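Local coordinates for 2-dehydropantoate 2-reductase (Porphyromonas gingivalis, PDB 2QYT), which probably catalyses the NADPH-dependent reduction of ketopantoate to pantoate, the second step in making pantoate from 3-methyl-2-oxobutanoate on the pathway to pantothenate, at residues Thr285-Val290 and Arg306-Leu311. Residues are numbered along the deposited sequence; the frame is centred on the assembly and turned at random.
Sequences TLTGYV and RMYREL. With SO4 (sulfate ion), chain D.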
# COMPACT_ATOMS: atom_id res chain seq x y z
N THR A 285 -5.62 -12.38 5.15
CA THR A 285 -6.93 -11.74 5.19
C THR A 285 -7.16 -10.99 3.85
O THR A 285 -7.73 -9.89 3.76
CB THR A 285 -7.11 -10.89 6.46
OG1 THR A 285 -6.77 -11.69 7.61
CG2 THR A 285 -8.54 -10.46 6.60
N LEU A 286 -6.65 -11.63 2.82
CA LEU A 286 -7.10 -11.41 1.47
C LEU A 286 -8.25 -12.41 1.28
O LEU A 286 -8.93 -12.39 0.27
CB LEU A 286 -5.94 -11.65 0.51
CG LEU A 286 -4.72 -10.79 0.92
CD1 LEU A 286 -3.39 -11.43 0.54
CD2 LEU A 286 -4.84 -9.37 0.37
N THR A 287 -8.47 -13.24 2.30
CA THR A 287 -9.49 -14.29 2.30
C THR A 287 -10.45 -14.13 3.50
O THR A 287 -11.66 -13.99 3.31
CB THR A 287 -8.83 -15.70 2.35
OG1 THR A 287 -7.56 -15.67 1.67
CG2 THR A 287 -9.73 -16.74 1.72
N GLY A 288 -9.89 -14.15 4.72
CA GLY A 288 -10.69 -14.08 5.94
C GLY A 288 -11.62 -12.88 5.99
O GLY A 288 -12.78 -13.01 6.39
N TYR A 289 -11.11 -11.73 5.55
CA TYR A 289 -11.86 -10.48 5.55
C TYR A 289 -13.17 -10.63 4.80
O TYR A 289 -14.24 -10.32 5.36
CB TYR A 289 -11.03 -9.34 4.92
CG TYR A 289 -11.86 -8.09 4.71
CD1 TYR A 289 -12.15 -7.24 5.78
CD2 TYR A 289 -12.38 -7.80 3.45
CE1 TYR A 289 -12.94 -6.10 5.59
CE2 TYR A 289 -13.17 -6.67 3.25
CZ TYR A 289 -13.44 -5.81 4.32
OH TYR A 289 -14.22 -4.69 4.11
N VAL A 290 -13.04 -11.11 3.55
CA VAL A 290 -14.13 -11.37 2.61
C VAL A 290 -15.24 -12.24 3.21
O VAL A 290 -16.41 -11.83 3.25
CB VAL A 290 -13.59 -12.01 1.27
CG1 VAL A 290 -14.64 -11.93 0.17
CG2 VAL A 290 -12.33 -11.31 0.81
N ARG A 306 -15.63 -22.16 0.99
CA ARG A 306 -14.99 -23.44 0.71
C ARG A 306 -13.47 -23.26 0.74
O ARG A 306 -12.76 -24.05 1.35
CB ARG A 306 -15.44 -24.00 -0.66
CG ARG A 306 -15.18 -25.49 -0.87
CD ARG A 306 -14.46 -25.80 -2.21
NE ARG A 306 -15.34 -25.85 -3.39
CZ ARG A 306 -14.95 -26.22 -4.62
NH1 ARG A 306 -13.69 -26.58 -4.87
NH2 ARG A 306 -15.83 -26.22 -5.62
N MSE A 307 -13.00 -22.20 0.08
CA MSE A 307 -11.56 -21.91 -0.07
C MSE A 307 -10.87 -21.53 1.26
O MSE A 307 -9.79 -22.06 1.58
CB MSE A 307 -11.37 -20.80 -1.13
CG MSE A 307 -10.32 -21.08 -2.21
SE MSE A 307 -11.02 -20.93 -4.05
CE MSE A 307 -9.46 -21.39 -5.10
N TYR A 308 -11.49 -20.63 2.02
CA TYR A 308 -10.95 -20.17 3.31
C TYR A 308 -10.86 -21.32 4.31
O TYR A 308 -9.77 -21.68 4.75
CB TYR A 308 -11.82 -19.03 3.88
CG TYR A 308 -11.43 -18.61 5.29
CD1 TYR A 308 -10.36 -17.73 5.50
CD2 TYR A 308 -12.11 -19.09 6.40
CE1 TYR A 308 -9.99 -17.35 6.78
CE2 TYR A 308 -11.75 -18.72 7.69
CZ TYR A 308 -10.69 -17.84 7.87
OH TYR A 308 -10.31 -17.45 9.14
N ARG A 309 -12.03 -21.87 4.63
CA ARG A 309 -12.19 -22.93 5.63
C ARG A 309 -11.30 -24.15 5.35
O ARG A 309 -10.64 -24.65 6.27
CB ARG A 309 -13.67 -23.33 5.69
CG ARG A 309 -14.02 -24.42 6.71
CD ARG A 309 -15.52 -24.43 6.98
NE ARG A 309 -15.89 -25.34 8.07
CZ ARG A 309 -16.97 -25.22 8.83
NH1 ARG A 309 -17.82 -24.21 8.65
NH2 ARG A 309 -17.21 -26.10 9.80
N GLU A 310 -11.28 -24.59 4.09
CA GLU A 310 -10.67 -25.88 3.73
C GLU A 310 -9.18 -25.82 3.32
O GLU A 310 -8.63 -26.81 2.80
CB GLU A 310 -11.54 -26.63 2.72
CG GLU A 310 -12.87 -27.15 3.32
CD GLU A 310 -13.94 -27.47 2.28
OE1 GLU A 310 -15.10 -27.72 2.70
OE2 GLU A 310 -13.64 -27.46 1.07
N LEU A 311 -8.56 -24.66 3.55
CA LEU A 311 -7.09 -24.57 3.70
C LEU A 311 -6.59 -23.61 4.80
O LEU A 311 -5.40 -23.25 4.84
CB LEU A 311 -6.34 -24.40 2.36
CG LEU A 311 -5.49 -25.66 2.08
CD1 LEU A 311 -5.49 -26.07 0.60
CD2 LEU A 311 -4.05 -25.52 2.62
S SO4 D . -8.35 -14.94 9.39
O1 SO4 D . -9.28 -14.91 8.26
O2 SO4 D . -7.44 -16.09 9.29
O3 SO4 D . -7.57 -13.68 9.39
O4 SO4 D . -9.15 -15.08 10.60
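With chi1 at 173°, CG of Tyr308 is anti to the backbone N and the ring reaches from helix 302-309 to the start of helix 288-296, where Thr287 turns its methyl branch to meet it. Thr287 CG2 lies in the plane of the ring, at the edge near its root, 3.8 Å from Tyr308 CB. The neighbouring contact is made to main chain: Gly288 CA approaches Tyr308 CE1 obliquely at 3.4 Å, and the lack of a side chain on Gly288 leaves room chiefly for a sulfate. Thr287 occupies the N-cap position but makes no capping bond with its side chain; its OG1 has instead a weak hydrogen bond with Glu284.

The two helices belong to the all-helical C-terminal domain of the ketopantoate reductase family, set apart from the Rossmann-type domain, and the contact joins them near the beginning of one and the end of the other. Further along helix 288-296, Val291 and Arg292 also touch the Tyr308 side chain, while Met307, modelled as selenomethionine, turns its end away toward helices 194-215 and 227-244.

The sulfate, probably from the crystallisation liquor, appears to bridge the segments. Thr285 OG1 donates to sulfate O3 at 2.8 Å, and Tyr308 OH makes a weak hydrogen bond to sulfate O1 at 2.9 Å. O1 sits improbably close to Gly288 CA, however, which makes its exact place, and the Tyr308 half of the bridge, doubtful.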